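Local coordinates for substrate binding periplasmic protein (Ralstonia solanacearum, PDB 3LOP), which binds leucine in the crystal and, as a periplasmic binding protein, probably delivers such amino acids to a membrane transporter, at residues 120-124 against 252-256. Numbering follows the deposited sequence.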
ATOM      1  N   PRO A 120      -4.254  -0.189 -10.390  1.00  3.53           N
ATOM      2  CA  PRO A 120      -3.154  -0.377  -9.443  1.00  3.29           C
ATOM      3  C   PRO A 120      -1.923   0.391  -9.905  1.00  3.63           C
ATOM      4  O   PRO A 120      -1.593   0.395 -11.094  1.00  4.26           O
ATOM      5  CB  PRO A 120      -2.936  -1.888  -9.465  1.00  5.28           C
ATOM      6  CG  PRO A 120      -3.313  -2.262 -10.875  1.00  5.11           C
ATOM      7  CD  PRO A 120      -4.569  -1.445 -11.096  1.00  5.58           C
ATOM      8  N   ILE A 121      -1.247   1.040  -8.964  1.00  3.29           N
ATOM      9  CA  ILE A 121      -0.050   1.798  -9.293  1.00  3.81           C
ATOM     10  C   ILE A 121       1.222   1.048  -8.905  1.00  4.00           C
ATOM     11  O   ILE A 121       2.041   0.715  -9.757  1.00  5.10           O
ATOM     12  CB  ILE A 121      -0.053   3.173  -8.588  1.00  4.08           C
ATOM     13  CG1 ILE A 121      -1.173   4.047  -9.163  1.00  2.65           C
ATOM     14  CG2 ILE A 121       1.304   3.853  -8.748  1.00  4.13           C
ATOM     15  CD1 ILE A 121      -1.329   5.395  -8.466  1.00  2.85           C
ATOM     16  N   LYS A 122       1.371   0.759  -7.619  1.00  5.03           N
ATOM     17  CA  LYS A 122       2.578   0.092  -7.148  1.00  4.60           C
ATOM     18  C   LYS A 122       2.783  -1.341  -7.625  1.00  4.58           C
ATOM     19  O   LYS A 122       1.824  -2.062  -7.927  1.00  4.94           O
ATOM     20  CB  LYS A 122       2.635   0.143  -5.619  1.00  4.79           C
ATOM     21  CG  LYS A 122       1.601  -0.698  -4.901  1.00  6.98           C
ATOM     22  CD  LYS A 122       1.414  -0.178  -3.479  1.00  7.80           C
ATOM     23  CE  LYS A 122       0.519  -1.080  -2.645  1.00  8.40           C
ATOM     24  NZ  LYS A 122       1.282  -2.220  -2.057  1.00 10.76           N
ATOM     25  N   ALA A 123       4.052  -1.735  -7.706  1.00  4.40           N
ATOM     26  CA  ALA A 123       4.416  -3.089  -8.104  1.00  4.35           C
ATOM     27  C   ALA A 123       3.648  -4.019  -7.170  1.00  4.98           C
ATOM     28  O   ALA A 123       3.427  -3.690  -6.003  1.00  5.34           O
ATOM     29  CB  ALA A 123       5.919  -3.294  -7.957  1.00  5.87           C
ATOM     30  N   SER A 124       3.254  -5.178  -7.691  1.00  4.35           N
ATOM     31  CA  SER A 124       2.446  -6.153  -6.956  1.00  3.85           C
ATOM     32  C   SER A 124       3.126  -6.938  -5.838  1.00  3.85           C
ATOM     33  O   SER A 124       4.349  -6.972  -5.731  1.00  4.04           O
ATOM     34  CB  SER A 124       1.862  -7.158  -7.942  1.00  4.42           C
ATOM     35  OG  SER A 124       2.869  -8.067  -8.365  1.00  6.62           O
ATOM     36  N   LEU A 252      10.983  -2.049  -1.948  1.00  5.89           N
ATOM     37  CA  LEU A 252      10.568  -0.670  -2.166  1.00  6.18           C
ATOM     38  C   LEU A 252       9.735  -0.597  -3.443  1.00  5.58           C
ATOM     39  O   LEU A 252      10.204  -0.998  -4.508  1.00  6.65           O
ATOM     40  CB  LEU A 252      11.803   0.223  -2.318  1.00  8.17           C
ATOM     41  CG  LEU A 252      12.780   0.279  -1.140  1.00  9.88           C
ATOM     42  CD1 LEU A 252      14.114   0.870  -1.589  1.00 10.52           C
ATOM     43  CD2 LEU A 252      12.170   1.101  -0.030  1.00 11.57           C
ATOM     44  N   VAL A 253       8.506  -0.097  -3.334  1.00  3.77           N
ATOM     45  CA  VAL A 253       7.627   0.038  -4.495  1.00  4.22           C
ATOM     46  C   VAL A 253       7.162   1.489  -4.641  1.00  4.76           C
ATOM     47  O   VAL A 253       6.358   1.821  -5.514  1.00  4.74           O
ATOM     48  CB  VAL A 253       6.398  -0.898  -4.392  1.00  4.28           C
ATOM     49  CG1 VAL A 253       6.861  -2.345  -4.359  1.00  7.62           C
ATOM     50  CG2 VAL A 253       5.576  -0.569  -3.157  1.00  5.44           C
HETATM   51  N   MSE A 254       7.691   2.341  -3.772  1.00  5.30           N
HETATM   52  CA  MSE A 254       7.386   3.768  -3.758  1.00  6.12           C
HETATM   53  C   MSE A 254       8.674   4.538  -3.491  1.00  7.25           C
HETATM   54  O   MSE A 254       9.658   3.965  -3.018  1.00  8.07           O
HETATM   55  CB  MSE A 254       6.402   4.092  -2.631  1.00  7.53           C
HETATM   56  CG  MSE A 254       4.944   3.785  -2.912  1.00  9.26           C
HETATM   57 SE   MSE A 254       4.183   5.040  -4.159  1.00 13.61          SE
HETATM   58  CE  MSE A 254       3.270   3.789  -5.308  1.00 11.81           C
ATOM     59  N   PRO A 255       8.694   5.844  -3.806  1.00  6.21           N
ATOM     60  CA  PRO A 255       9.900   6.635  -3.549  1.00  6.95           C
ATOM     61  C   PRO A 255      10.204   6.503  -2.052  1.00  7.14           C
ATOM     62  O   PRO A 255       9.296   6.551  -1.220  1.00  7.18           O
ATOM     63  CB  PRO A 255       9.466   8.044  -3.936  1.00  7.04           C
ATOM     64  CG  PRO A 255       8.531   7.789  -5.084  1.00  7.37           C
ATOM     65  CD  PRO A 255       7.710   6.617  -4.586  1.00  5.82           C
ATOM     66  N   ASN A 256      11.478   6.335  -1.719  1.00  6.26           N
ATOM     67  CA  ASN A 256      11.905   6.154  -0.335  1.00  6.35           C
ATOM     68  C   ASN A 256      11.974   7.450   0.466  1.00  7.58           C
ATOM     69  O   ASN A 256      12.760   8.336   0.149  1.00  6.12           O
ATOM     70  CB  ASN A 256      13.274   5.463  -0.339  1.00  6.87           C
ATOM     71  CG  ASN A 256      13.813   5.196   1.053  1.00  5.16           C
ATOM     72  OD1 ASN A 256      13.134   5.400   2.055  1.00  6.69           O
ATOM     73  ND2 ASN A 256      15.055   4.725   1.114  1.00  6.49           N
TER
HETATM   74  O   HOH W   1       6.113   0.495  -7.952  1.00  4.35           O
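Two of the three crossovers that join the lobes of a type I periplasmic binding protein appear to meet here: 120-124 leaves strand 118-119 for helix 125-138; the other segment, 252-256, runs from the end of strand 249-252 toward helix 263-275. Leu-252 lies out of reach of 120-124 and packs on Val-354, with its backbone hydrogen-bonded to Glu-344. Val-253 then brings the two segments together, its CA 5.7 Å from that of Lys-122. Its two methyls spread over neighbouring residues: CG1 of Val-253 lies 3.8 Å from CB of Ala-123, and CG2 of Val-253 is 3.9 Å from CB of Lys-122. On the backbone, a water receives the N-H of Ala-123 (3.0 Å from N to the water O) and donates to O of Val-253 (2.8 Å from the water O). The selenomethionine Met-254 leaves its backbone sideways, but its chain folds back so that CE sits 3.7 Å from CB of Lys-122 and 4.0 Å from CG2 of Ile-121. Pro-255 and Asn-256 lie out of reach of 120-124. Lys-122 meets Val-253 and Met-254 most closely through CB, and its aliphatic chain runs on past Val-253 before the amino end leads away, about 3 Å from the bound magnesium. Methyl and methylene packing plus one water-bridged backbone link impose little directional constraint, as would suit a hinge in type I binding proteins, whose lobes close on the ligand.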